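Local atomic coordinates of ribosome-binding factor A (Thermus thermophilus, PDB entry 2DYJ), a protein that assists late maturation of the 30S ribosomal subunit, associates with free 30S subunits and is required for efficient processing of 16S rRNA. Residues A[6-11]-A[77-82]; A[15-20]-A[31-36]; A[47-52]-A[57-62]; A[67-72]-A[85-90]. All coordinates share one frame; numbering follows the deposited sequence.

Contact 1. Residues A[6-11]-A[77-82]; sequences AHLEAQ and VRMRRL
Leu8, near the start of helix 5-21 of this KH-domain fold, splits its two methyl groups between Val77 and Met79 of the loop that leads from helix 66-74 to strand 84-89. One branch, Leu8 CD1, lies 4.2 Å from CG1 of Val77, and the other, CD2, rests on the thioether of Met79. Both meetings are purely apolar, and the leucine lies at a slant to each partner, neither end-on nor alongside. A branched leucine suits this place because its fork can touch two neighbours at once, while the methionine offers a flexible thioether that can follow the leucine surface.

The torsions explain the reach. Leu8 holds CG opposite its own backbone nitrogen (chi1 178°), which carries the fork out from the helix toward the loop. Val77 and Met79 both have extended backbones and both direct their side chains at the helix, whereas the intervening Arg78 leads its guanidinium away from it.

Further out, Leu8 also rests on Leu38 of strand 32-38. One residue along, Glu9 reaches the same strand end, accepting the backbone N-H of Leu38 and forming a salt bridge with Lys5. At the far end of the loop Leu82 packs on Val70 and Ala74 of helix 66-74. Exposed Arg78, Arg80 and Arg81 make this loop strongly basic, consistent with a protein that binds rRNA. Met79 itself keeps CG beside its backbone nitrogen and runs extended through chi2 (-174°), which sets SD 3.9 Å from CD2 of Leu8; the bend at chi3 then places only the terminal methyl.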
loop_
_atom_site.group_PDB
_atom_site.type_symbol
_atom_site.label_atom_id
_atom_site.label_comp_id
_atom_site.label_asym_id
_atom_site.label_seq_id
_atom_site.Cartn_x
_atom_site.Cartn_y
_atom_site.Cartn_z
ATOM N N ALA A 6 10.211 -10.045 -6.545
ATOM C CA ALA A 6 9.975 -8.920 -7.438
ATOM C C ALA A 6 8.645 -9.028 -8.176
ATOM O O ALA A 6 7.963 -8.023 -8.379
ATOM C CB ALA A 6 11.125 -8.795 -8.435
ATOM N N HIS A 7 8.262 -10.233 -8.585
ATOM C CA HIS A 7 6.991 -10.384 -9.292
ATOM C C HIS A 7 5.777 -10.217 -8.380
ATOM O O HIS A 7 4.753 -9.654 -8.786
ATOM C CB HIS A 7 6.898 -11.744 -9.989
ATOM C CG HIS A 7 5.585 -11.970 -10.671
ATOM N ND1 HIS A 7 5.173 -11.223 -11.755
ATOM C CD2 HIS A 7 4.559 -12.805 -10.378
ATOM C CE1 HIS A 7 3.950 -11.586 -12.097
ATOM N NE2 HIS A 7 3.554 -12.543 -11.277
ATOM N N LEU A 8 5.869 -10.709 -7.149
ATOM C CA LEU A 8 4.737 -10.566 -6.243
ATOM C C LEU A 8 4.595 -9.090 -5.864
ATOM O O LEU A 8 3.478 -8.570 -5.727
ATOM C CB LEU A 8 4.932 -11.428 -4.978
ATOM C CG LEU A 8 3.782 -11.290 -3.964
ATOM C CD1 LEU A 8 2.497 -11.843 -4.559
ATOM C CD2 LEU A 8 4.125 -12.011 -2.669
ATOM N N GLU A 9 5.724 -8.402 -5.715
ATOM C CA GLU A 9 5.679 -6.999 -5.341
ATOM C C GLU A 9 5.025 -6.172 -6.431
ATOM O O GLU A 9 4.282 -5.259 -6.129
ATOM C CB GLU A 9 7.086 -6.478 -5.022
ATOM C CG GLU A 9 7.677 -7.151 -3.799
ATOM C CD GLU A 9 9.090 -6.709 -3.494
ATOM O OE1 GLU A 9 9.818 -6.359 -4.441
ATOM O OE2 GLU A 9 9.483 -6.738 -2.307
ATOM N N ALA A 10 5.289 -6.494 -7.700
ATOM C CA ALA A 10 4.660 -5.764 -8.793
ATOM C C ALA A 10 3.134 -5.967 -8.769
ATOM O O ALA A 10 2.365 -5.019 -8.966
ATOM C CB ALA A 10 5.234 -6.225 -10.131
ATOM N N GLN A 11 2.683 -7.195 -8.519
ATOM C CA GLN A 11 1.250 -7.454 -8.462
ATOM C C GLN A 11 0.603 -6.699 -7.294
ATOM O O GLN A 11 -0.474 -6.120 -7.438
ATOM C CB GLN A 11 0.963 -8.955 -8.298
ATOM C CG GLN A 11 1.448 -9.842 -9.436
ATOM C CD GLN A 11 1.024 -11.303 -9.268
ATOM O OE1 GLN A 11 1.247 -12.136 -10.153
ATOM N NE2 GLN A 11 0.411 -11.617 -8.130
ATOM N N VAL A 77 -5.392 -11.271 -4.613
ATOM C CA VAL A 77 -4.051 -11.835 -4.649
ATOM C C VAL A 77 -4.098 -13.182 -3.956
ATOM O O VAL A 77 -4.723 -13.330 -2.904
ATOM C CB VAL A 77 -3.018 -10.932 -3.932
ATOM C CG1 VAL A 77 -1.626 -11.568 -4.012
ATOM C CG2 VAL A 77 -3.002 -9.557 -4.567
ATOM N N ARG A 78 -3.444 -14.171 -4.549
ATOM C CA ARG A 78 -3.447 -15.506 -3.975
ATOM C C ARG A 78 -2.285 -15.693 -3.009
ATOM O O ARG A 78 -1.138 -15.862 -3.424
ATOM C CB ARG A 78 -3.381 -16.552 -5.092
ATOM C CG ARG A 78 -3.873 -17.928 -4.672
ATOM C CD ARG A 78 -5.267 -17.833 -4.051
ATOM N NE ARG A 78 -5.756 -19.122 -3.560
ATOM C CZ ARG A 78 -6.120 -20.132 -4.345
ATOM N NH1 ARG A 78 -6.055 -20.004 -5.666
ATOM N NH2 ARG A 78 -6.542 -21.271 -3.810
ATOM N N MET A 79 -2.594 -15.635 -1.719
ATOM C CA MET A 79 -1.620 -15.806 -0.644
ATOM C C MET A 79 -2.423 -16.341 0.537
ATOM O O MET A 79 -3.501 -15.834 0.830
ATOM C CB MET A 79 -0.987 -14.463 -0.236
ATOM C CG MET A 79 0.119 -13.933 -1.134
ATOM S SD MET A 79 0.901 -12.439 -0.430
ATOM C CE MET A 79 1.893 -13.198 0.884
ATOM N N ARG A 80 -1.909 -17.366 1.207
ATOM C CA ARG A 80 -2.607 -17.924 2.348
ATOM C C ARG A 80 -2.793 -16.838 3.391
ATOM O O ARG A 80 -3.882 -16.672 3.925
ATOM C CB ARG A 80 -1.835 -19.111 2.910
ATOM C CG ARG A 80 -2.266 -20.436 2.302
ATOM C CD ARG A 80 -2.180 -20.426 0.774
ATOM N NE ARG A 80 -3.116 -21.371 0.165
ATOM C CZ ARG A 80 -4.431 -21.182 0.103
ATOM N NH1 ARG A 80 -4.970 -20.079 0.607
ATOM N NH2 ARG A 80 -5.211 -22.097 -0.461
ATOM N N ARG A 81 -1.738 -16.084 3.680
ATOM C CA ARG A 81 -1.867 -14.986 4.629
ATOM C C ARG A 81 -1.272 -13.735 3.974
ATOM O O ARG A 81 -0.096 -13.724 3.619
ATOM C CB ARG A 81 -1.141 -15.320 5.936
ATOM C CG ARG A 81 -1.550 -14.433 7.099
ATOM C CD ARG A 81 -1.042 -14.961 8.434
ATOM N NE ARG A 81 -1.701 -16.196 8.868
ATOM C CZ ARG A 81 -3.014 -16.330 9.053
ATOM N NH1 ARG A 81 -3.835 -15.309 8.836
ATOM N NH2 ARG A 81 -3.510 -17.483 9.482
ATOM N N LEU A 82 -2.091 -12.706 3.784
ATOM C CA LEU A 82 -1.632 -11.463 3.164
ATOM C C LEU A 82 -0.717 -10.676 4.108
ATOM O O LEU A 82 -0.854 -10.750 5.319
ATOM C CB LEU A 82 -2.827 -10.581 2.773
ATOM C CG LEU A 82 -3.561 -10.877 1.457
ATOM C CD1 LEU A 82 -2.631 -10.592 0.289
ATOM C CD2 LEU A 82 -4.027 -12.326 1.430
#

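Contact 2. Residues A[15-20]-A[31-36]; sequences ALAEEI and LTVEAV
Val33 turns one methyl, CG2, into the angle between two residues of helix 5-21. It meets CD1 of Ile20 at 3.8 Å and also lies 3.9 Å from CA of Ala17. The small side chain of Ala17 is what lets the strand come so close: its CB is 4.1 Å from CG2 of Val33, and the two alpha carbons, Ala17 CA and Val33 CA, stand only 5.8 Å apart, the nearest such pair here. Toward the other end of the contact the backbones diverge, and larger residues span the distance. Ile20 runs aslant to both Leu31 and Val33, and its CG2 lies 4.0 Å from Leu31 CD2.

Ile20 serves both partners because it branches at CB. CG2 is directed to Leu31, while the longer arm runs out extended (chi2 176°) and delivers CD1 to Val33. Beyond this pair Ile20 also touches Leu62, and Leu31 touches Ala58 and Leu62 of helix 55-64, so the apolar surface continues onto that helix. Thr32 points away from the helix, as strand alternation requires.

After Val33 the alternation is broken where Glu34 and Ala35 both face Tyr48, a classic beta bulge. The whole is a helix laid against an edge strand of the three-stranded sheet, the opening alpha-beta unit of the KH-type fold.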
loop_
_atom_site.group_PDB
_atom_site.type_symbol
_atom_site.label_atom_id
_atom_site.label_comp_id
_atom_site.label_asym_id
_atom_site.label_seq_id
_atom_site.Cartn_x
_atom_site.Cartn_y
_atom_site.Cartn_z
ATOM N N ALA A 15 -2.124 -3.682 -7.480
ATOM C CA ALA A 15 -3.379 -3.957 -6.776
ATOM C C ALA A 15 -3.714 -2.906 -5.717
ATOM O O ALA A 15 -4.850 -2.430 -5.617
ATOM C CB ALA A 15 -3.325 -5.354 -6.128
ATOM N N LEU A 16 -2.718 -2.547 -4.924
ATOM C CA LEU A 16 -2.914 -1.573 -3.859
ATOM C C LEU A 16 -3.142 -0.169 -4.424
ATOM O O LEU A 16 -3.939 0.602 -3.894
ATOM C CB LEU A 16 -1.699 -1.606 -2.920
ATOM C CG LEU A 16 -1.896 -1.123 -1.481
ATOM C CD1 LEU A 16 -3.143 -1.746 -0.878
ATOM C CD2 LEU A 16 -0.665 -1.488 -0.664
ATOM N N ALA A 17 -2.449 0.169 -5.503
ATOM C CA ALA A 17 -2.639 1.483 -6.106
ATOM C C ALA A 17 -4.106 1.613 -6.514
ATOM O O ALA A 17 -4.705 2.676 -6.375
ATOM C CB ALA A 17 -1.717 1.653 -7.328
ATOM N N GLU A 18 -4.690 0.526 -7.015
ATOM C CA GLU A 18 -6.090 0.553 -7.421
ATOM C C GLU A 18 -7.050 0.588 -6.241
ATOM O O GLU A 18 -8.071 1.281 -6.283
ATOM C CB GLU A 18 -6.408 -0.654 -8.306
ATOM C CG GLU A 18 -5.780 -0.551 -9.688
ATOM C CD GLU A 18 -6.035 -1.771 -10.556
ATOM O OE1 GLU A 18 -5.519 -1.808 -11.693
ATOM O OE2 GLU A 18 -6.743 -2.690 -10.103
ATOM N N GLU A 19 -6.739 -0.167 -5.190
ATOM C CA GLU A 19 -7.594 -0.189 -4.016
ATOM C C GLU A 19 -7.562 1.143 -3.272
ATOM O O GLU A 19 -8.558 1.556 -2.694
ATOM C CB GLU A 19 -7.198 -1.330 -3.072
ATOM C CG GLU A 19 -7.431 -2.716 -3.664
ATOM C CD GLU A 19 -8.815 -2.853 -4.283
ATOM O OE1 GLU A 19 -9.791 -2.350 -3.682
ATOM O OE2 GLU A 19 -8.922 -3.468 -5.366
ATOM N N ILE A 20 -6.421 1.820 -3.282
ATOM C CA ILE A 20 -6.338 3.110 -2.610
ATOM C C ILE A 20 -7.177 4.122 -3.409
ATOM O O ILE A 20 -7.920 4.931 -2.845
ATOM C CB ILE A 20 -4.867 3.577 -2.526
ATOM C CG1 ILE A 20 -4.122 2.700 -1.516
ATOM C CG2 ILE A 20 -4.796 5.055 -2.164
ATOM C CD1 ILE A 20 -2.618 2.990 -1.382
ATOM N N LEU A 31 -3.025 10.992 -4.528
ATOM C CA LEU A 31 -1.911 10.218 -3.984
ATOM C C LEU A 31 -1.556 9.087 -4.935
ATOM O O LEU A 31 -2.447 8.465 -5.529
ATOM C CB LEU A 31 -2.278 9.601 -2.631
ATOM C CG LEU A 31 -1.182 8.716 -2.029
ATOM C CD1 LEU A 31 -1.063 9.004 -0.545
ATOM C CD2 LEU A 31 -1.465 7.236 -2.294
ATOM N N THR A 32 -0.261 8.810 -5.067
ATOM C CA THR A 32 0.199 7.709 -5.905
ATOM C C THR A 32 1.152 6.788 -5.144
ATOM O O THR A 32 1.840 7.197 -4.202
ATOM C CB THR A 32 0.918 8.201 -7.181
ATOM O OG1 THR A 32 2.036 9.013 -6.813
ATOM C CG2 THR A 32 -0.040 8.990 -8.070
ATOM N N VAL A 33 1.191 5.533 -5.557
ATOM C CA VAL A 33 2.072 4.569 -4.932
ATOM C C VAL A 33 3.346 4.493 -5.767
ATOM O O VAL A 33 3.307 4.140 -6.940
ATOM C CB VAL A 33 1.399 3.197 -4.868
ATOM C CG1 VAL A 33 2.367 2.176 -4.284
ATOM C CG2 VAL A 33 0.130 3.295 -4.017
ATOM N N GLU A 34 4.475 4.833 -5.166
ATOM C CA GLU A 34 5.729 4.822 -5.912
ATOM C C GLU A 34 6.397 3.457 -5.916
ATOM O O GLU A 34 7.078 3.092 -6.879
ATOM C CB GLU A 34 6.714 5.847 -5.341
ATOM C CG GLU A 34 8.081 5.790 -6.035
ATOM C CD GLU A 34 9.233 6.073 -5.096
ATOM O OE1 GLU A 34 10.390 5.784 -5.470
ATOM O OE2 GLU A 34 8.983 6.583 -3.984
ATOM N N ALA A 35 6.218 2.696 -4.848
ATOM C CA ALA A 35 6.856 1.386 -4.791
ATOM C C ALA A 35 6.405 0.637 -3.552
ATOM O O ALA A 35 5.784 1.216 -2.673
ATOM C CB ALA A 35 8.370 1.573 -4.762
ATOM N N VAL A 36 6.690 -0.658 -3.513
ATOM C CA VAL A 36 6.382 -1.487 -2.350
ATOM C C VAL A 36 7.552 -2.432 -2.200
ATOM O O VAL A 36 8.250 -2.732 -3.173
ATOM C CB VAL A 36 5.071 -2.310 -2.512
ATOM C CG1 VAL A 36 3.916 -1.367 -2.845
ATOM C CG2 VAL A 36 5.227 -3.387 -3.597
#

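Contact 3. Residues A[47-52]-A[57-62]; sequences VYVEAF and GALRAL
Val49 has its CG1 turned away from the carbonyl carbon (chi1 -60°), which places CG2 between the backbone nitrogen and carbonyl and aims both methyls at helix 55-64. Leu59 and Leu62 answer with the same first rotamer, CG lying beside the backbone N. In Leu59, chi2 of 177° sends CD1 out extended and leaves the other branch, CD2, facing Val49, although its CB leaves the helix obliquely to the strand.

CG2 of Val49 and CD2 of Leu59 come to 3.7 Å as the two side chains lie alongside, pointing opposite ways. Leu62 instead approaches Val49 tip to tip, its CD1 4.0 Å from CG2 of Val49 and equally far from CG1. Beyond the strand end the backbones draw nearer, and two alanines meet there, Ala51 CB and Ala58 CB at 3.7 Å; their small size suits the close approach. Bulky leucines therefore span the wider part and alanines the narrow part.

Leu62 continues inward to Ile20 and Phe87, and Leu59 to Pro89, joining the contact to the core. This is the first half of a beta-alpha-beta crossover, in which the central strand 44-50 leads through two successive helices to its parallel neighbour 84-89 in the KH-type sheet.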
loop_
_atom_site.group_PDB
_atom_site.type_symbol
_atom_site.label_atom_id
_atom_site.label_comp_id
_atom_site.label_asym_id
_atom_site.label_seq_id
_atom_site.Cartn_x
_atom_site.Cartn_y
_atom_site.Cartn_z
ATOM N N VAL A 47 4.855 0.177 1.886
ATOM C CA VAL A 47 4.235 0.849 0.744
ATOM C C VAL A 47 4.678 2.298 0.745
ATOM O O VAL A 47 4.387 3.030 1.679
ATOM C CB VAL A 47 2.696 0.789 0.881
ATOM C CG1 VAL A 47 2.032 1.390 -0.360
ATOM C CG2 VAL A 47 2.234 -0.674 1.098
ATOM N N TYR A 48 5.401 2.698 -0.294
ATOM C CA TYR A 48 5.939 4.060 -0.390
ATOM C C TYR A 48 5.037 4.921 -1.268
ATOM O O TYR A 48 4.814 4.618 -2.434
ATOM C CB TYR A 48 7.357 3.980 -0.950
ATOM C CG TYR A 48 8.263 3.100 -0.110
ATOM C CD1 TYR A 48 8.931 3.601 1.011
ATOM C CD2 TYR A 48 8.384 1.739 -0.385
ATOM C CE1 TYR A 48 9.686 2.756 1.837
ATOM C CE2 TYR A 48 9.136 0.894 0.429
ATOM C CZ TYR A 48 9.780 1.403 1.534
ATOM O OH TYR A 48 10.512 0.547 2.323
ATOM N N VAL A 49 4.527 6.010 -0.703
ATOM C CA VAL A 49 3.587 6.839 -1.440
ATOM C C VAL A 49 3.955 8.305 -1.612
ATOM O O VAL A 49 4.689 8.874 -0.799
ATOM C CB VAL A 49 2.208 6.789 -0.755
ATOM C CG1 VAL A 49 1.705 5.367 -0.722
ATOM C CG2 VAL A 49 2.315 7.334 0.680
ATOM N N GLU A 50 3.424 8.904 -2.675
ATOM C CA GLU A 50 3.634 10.330 -2.940
ATOM C C GLU A 50 2.289 11.028 -2.712
ATOM O O GLU A 50 1.333 10.819 -3.464
ATOM C CB GLU A 50 4.090 10.575 -4.386
ATOM C CG GLU A 50 4.110 12.086 -4.766
ATOM C CD GLU A 50 4.323 12.357 -6.262
ATOM O OE1 GLU A 50 4.133 11.434 -7.076
ATOM O OE2 GLU A 50 4.666 13.507 -6.632
ATOM N N ALA A 51 2.205 11.837 -1.664
ATOM C CA ALA A 51 0.966 12.547 -1.371
ATOM C C ALA A 51 0.973 13.890 -2.067
ATOM O O ALA A 51 2.025 14.492 -2.276
ATOM C CB ALA A 51 0.803 12.750 0.139
ATOM N N PHE A 52 -0.213 14.359 -2.426
ATOM C CA PHE A 52 -0.349 15.646 -3.083
ATOM C C PHE A 52 -0.062 16.763 -2.064
ATOM O O PHE A 52 0.785 17.639 -2.294
ATOM C CB PHE A 52 -1.760 15.779 -3.644
ATOM C CG PHE A 52 -2.039 17.114 -4.259
ATOM C CD1 PHE A 52 -1.179 17.650 -5.212
ATOM C CD2 PHE A 52 -3.164 17.839 -3.887
ATOM C CE1 PHE A 52 -1.439 18.896 -5.786
ATOM C CE2 PHE A 52 -3.429 19.082 -4.454
ATOM C CZ PHE A 52 -2.563 19.608 -5.404
ATOM N N GLY A 57 -0.958 13.517 6.861
ATOM C CA GLY A 57 -2.384 13.198 6.842
ATOM C C GLY A 57 -2.720 12.034 5.911
ATOM O O GLY A 57 -3.605 11.214 6.191
ATOM N N ALA A 58 -2.008 11.951 4.791
ATOM C CA ALA A 58 -2.226 10.864 3.846
ATOM C C ALA A 58 -1.782 9.555 4.493
ATOM O O ALA A 58 -2.472 8.533 4.403
ATOM C CB ALA A 58 -1.428 11.106 2.564
ATOM N N LEU A 59 -0.631 9.581 5.152
ATOM C CA LEU A 59 -0.118 8.372 5.779
ATOM C C LEU A 59 -1.069 7.913 6.876
ATOM O O LEU A 59 -1.247 6.718 7.073
ATOM C CB LEU A 59 1.301 8.607 6.341
ATOM C CG LEU A 59 2.372 8.946 5.290
ATOM C CD1 LEU A 59 3.700 9.221 5.980
ATOM C CD2 LEU A 59 2.534 7.796 4.309
ATOM N N ARG A 60 -1.717 8.852 7.565
ATOM C CA ARG A 60 -2.633 8.447 8.637
ATOM C C ARG A 60 -3.879 7.830 8.051
ATOM O O ARG A 60 -4.429 6.879 8.611
ATOM C CB ARG A 60 -3.040 9.633 9.511
ATOM C CG ARG A 60 -2.015 10.001 10.557
ATOM C CD ARG A 60 -2.655 10.920 11.600
ATOM N NE ARG A 60 -2.958 12.238 11.053
ATOM C CZ ARG A 60 -2.073 13.220 10.942
ATOM N NH1 ARG A 60 -0.818 13.038 11.343
ATOM N NH2 ARG A 60 -2.449 14.390 10.444
ATOM N N ALA A 61 -4.322 8.390 6.926
ATOM C CA ALA A 61 -5.513 7.905 6.235
ATOM C C ALA A 61 -5.318 6.473 5.750
ATOM O O ALA A 61 -6.228 5.636 5.861
ATOM C CB ALA A 61 -5.860 8.830 5.050
ATOM N N LEU A 62 -4.140 6.185 5.207
ATOM C CA LEU A 62 -3.848 4.832 4.731
ATOM C C LEU A 62 -3.757 3.889 5.915
ATOM O O LEU A 62 -4.341 2.799 5.913
ATOM C CB LEU A 62 -2.529 4.824 3.957
ATOM C CG LEU A 62 -2.574 5.553 2.615
ATOM C CD1 LEU A 62 -1.131 5.833 2.123
ATOM C CD2 LEU A 62 -3.368 4.687 1.615
#

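Contact 4. Residues A[67-72]-A[85-90]; sequences RRLVAA and LEFLPW
The second half of the beta-alpha-beta crossover is held here, where Leu69 and Val70 of helix 66-74 pack on Leu85 and Phe87 of strand 84-89. The segment axes approach to 10.1 Å, and the chain directions differ by 119°, so the strand returns across the helix instead of running along it.

Val70 and Leu85 pass flank to flank, running in opposing senses, with CG2 of Val70 set against the branch point of the leucine, 3.6 Å from Leu85 CG and equally near its CD1. The same CD1 of Leu85 reaches Leu69, whose CB is 3.8 Å away. One leucine methyl thus lies against two successive helix residues. The compact valine suits the close approach of the backbones here, while longer side chains bridge the distance farther along the strand. There Leu69 holds CG beside its backbone nitrogen (chi1 -75°) and runs on extended (chi2 172°), which carries CD1 to 3.8 Å from CZ of Phe87. That methyl meets the far end of the ring at an oblique angle. Leu85 and Phe87, two residues apart on the strand, share its helix-facing side.

A hydrogen bond from the backbone N of Leu85 to Glu66 OE1 ties the start of the strand to the beginning of helix 66-74. Around the contact, Leu85 also touches Leu16 of helix 5-21 and Leu45 of strand 44-50, while Phe87 packs on Val47 of that strand and on Leu62 and Ser63 of helix 55-64, so the core is closed from three helices.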
loop_
_atom_site.group_PDB
_atom_site.type_symbol
_atom_site.label_atom_id
_atom_site.label_comp_id
_atom_site.label_asym_id
_atom_site.label_seq_id
_atom_site.Cartn_x
_atom_site.Cartn_y
_atom_site.Cartn_z
ATOM N N ARG A 67 -6.792 -2.224 7.531
ATOM C CA ARG A 67 -7.539 -3.473 7.547
ATOM C C ARG A 67 -8.419 -3.665 6.326
ATOM O O ARG A 67 -8.464 -4.770 5.781
ATOM C CB ARG A 67 -8.333 -3.605 8.846
ATOM C CG ARG A 67 -7.406 -3.803 10.035
ATOM C CD ARG A 67 -8.151 -4.371 11.222
ATOM N NE ARG A 67 -7.214 -4.852 12.228
ATOM C CZ ARG A 67 -7.578 -5.425 13.366
ATOM N NH1 ARG A 67 -8.869 -5.590 13.638
ATOM N NH2 ARG A 67 -6.652 -5.826 14.230
ATOM N N ARG A 68 -9.087 -2.597 5.880
ATOM C CA ARG A 68 -9.946 -2.662 4.694
ATOM C C ARG A 68 -9.096 -2.885 3.447
ATOM O O ARG A 68 -9.513 -3.561 2.509
ATOM C CB ARG A 68 -10.741 -1.358 4.521
ATOM C CG ARG A 68 -11.503 -0.920 5.763
ATOM C CD ARG A 68 -11.739 0.596 5.759
ATOM N NE ARG A 68 -12.133 1.080 7.079
ATOM C CZ ARG A 68 -11.911 2.312 7.531
ATOM N NH1 ARG A 68 -11.288 3.206 6.765
ATOM N NH2 ARG A 68 -12.308 2.648 8.756
ATOM N N LEU A 69 -7.892 -2.322 3.420
ATOM C CA LEU A 69 -7.041 -2.499 2.248
ATOM C C LEU A 69 -6.493 -3.916 2.180
ATOM O O LEU A 69 -6.392 -4.487 1.085
ATOM C CB LEU A 69 -5.875 -1.495 2.257
ATOM C CG LEU A 69 -6.234 -0.054 1.901
ATOM C CD1 LEU A 69 -5.025 0.875 2.132
ATOM C CD2 LEU A 69 -6.679 0.003 0.450
ATOM N N VAL A 70 -6.150 -4.501 3.331
ATOM C CA VAL A 70 -5.635 -5.862 3.301
ATOM C C VAL A 70 -6.766 -6.808 2.877
ATOM O O VAL A 70 -6.544 -7.770 2.137
ATOM C CB VAL A 70 -5.032 -6.268 4.666
ATOM C CG1 VAL A 70 -4.707 -7.757 4.687
ATOM C CG2 VAL A 70 -3.720 -5.479 4.889
ATOM N N ALA A 71 -7.978 -6.502 3.331
ATOM C CA ALA A 71 -9.159 -7.295 2.980
ATOM C C ALA A 71 -9.357 -7.252 1.457
ATOM O O ALA A 71 -9.698 -8.264 0.841
ATOM C CB ALA A 71 -10.395 -6.725 3.679
ATOM N N ALA A 72 -9.144 -6.068 0.871
ATOM C CA ALA A 72 -9.281 -5.841 -0.562
ATOM C C ALA A 72 -8.230 -6.607 -1.338
ATOM O O ALA A 72 -8.497 -7.149 -2.420
ATOM C CB ALA A 72 -9.178 -4.339 -0.878
ATOM N N LEU A 85 0.255 -4.011 6.102
ATOM C CA LEU A 85 0.833 -2.869 5.396
ATOM C C LEU A 85 1.426 -1.776 6.267
ATOM O O LEU A 85 0.834 -1.393 7.269
ATOM C CB LEU A 85 -0.240 -2.237 4.516
ATOM C CG LEU A 85 -1.067 -3.296 3.759
ATOM C CD1 LEU A 85 -2.301 -2.656 3.073
ATOM C CD2 LEU A 85 -0.161 -3.949 2.716
ATOM N N GLU A 86 2.589 -1.270 5.855
ATOM C CA GLU A 86 3.246 -0.175 6.558
ATOM C C GLU A 86 3.335 0.936 5.511
ATOM O O GLU A 86 3.840 0.701 4.414
ATOM C CB GLU A 86 4.645 -0.604 6.998
ATOM C CG GLU A 86 5.435 0.507 7.652
ATOM C CD GLU A 86 6.899 0.148 7.831
ATOM O OE1 GLU A 86 7.393 -0.736 7.094
ATOM O OE2 GLU A 86 7.556 0.770 8.693
ATOM N N PHE A 87 2.841 2.133 5.831
ATOM C CA PHE A 87 2.869 3.211 4.850
ATOM C C PHE A 87 3.960 4.219 5.150
ATOM O O PHE A 87 4.044 4.743 6.262
ATOM C CB PHE A 87 1.511 3.879 4.805
ATOM C CG PHE A 87 0.412 2.921 4.424
ATOM C CD1 PHE A 87 0.193 2.600 3.094
ATOM C CD2 PHE A 87 -0.374 2.318 5.411
ATOM C CE1 PHE A 87 -0.815 1.675 2.734
ATOM C CE2 PHE A 87 -1.384 1.394 5.068
ATOM C CZ PHE A 87 -1.598 1.079 3.727
ATOM N N LEU A 88 4.780 4.486 4.137
ATOM C CA LEU A 88 5.910 5.403 4.276
ATOM C C LEU A 88 5.951 6.436 3.158
ATOM O O LEU A 88 5.384 6.241 2.088
ATOM C CB LEU A 88 7.223 4.601 4.247
ATOM C CG LEU A 88 7.356 3.502 5.320
ATOM C CD1 LEU A 88 8.474 2.536 4.980
ATOM C CD2 LEU A 88 7.618 4.157 6.673
ATOM N N PRO A 89 6.632 7.566 3.397
ATOM C CA PRO A 89 6.743 8.615 2.378
ATOM C C PRO A 89 7.631 8.091 1.238
ATOM O O PRO A 89 8.511 7.247 1.478
ATOM C CB PRO A 89 7.390 9.765 3.142
ATOM C CG PRO A 89 8.245 9.047 4.154
ATOM C CD PRO A 89 7.305 7.964 4.645
ATOM N N TRP A 90 7.406 8.583 0.017
ATOM C CA TRP A 90 8.176 8.125 -1.140
ATOM C C TRP A 90 9.672 8.319 -1.007
ATOM O O TRP A 90 10.449 7.578 -1.604
ATOM C CB TRP A 90 7.721 8.813 -2.438
ATOM C CG TRP A 90 8.188 10.247 -2.588
ATOM C CD1 TRP A 90 7.583 11.363 -2.081
ATOM C CD2 TRP A 90 9.363 10.709 -3.287
ATOM N NE1 TRP A 90 8.303 12.488 -2.420
ATOM C CE2 TRP A 90 9.398 12.118 -3.157
ATOM C CE3 TRP A 90 10.384 10.070 -4.011
ATOM C CZ2 TRP A 90 10.418 12.903 -3.725
ATOM C CZ3 TRP A 90 11.403 10.854 -4.578
ATOM C CH2 TRP A 90 11.406 12.253 -4.429
#

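How the contacts relate
From the N terminus, helix 5-21 enters two contacts. Its early part opens contact 1, which closes only after helix 66-74 and so encloses most of the chain. Nested inside it, contact 2 closes the short connection to strand 32-38, and contact 3, following in series, closes the turn from strand 44-50 to helix 55-64. Contact 4 crosses contact 1: it starts inside that loop, on helix 66-74, and ends beyond it on strand 84-89. Contacts 2, 3 and 4 each place a helix on the same sheet, knitted by backbone pairing of strand 44-50 with both neighbours. Val36 beside Glu9, and Leu82 beside Val70, join contact 1 to contacts 2 and 4.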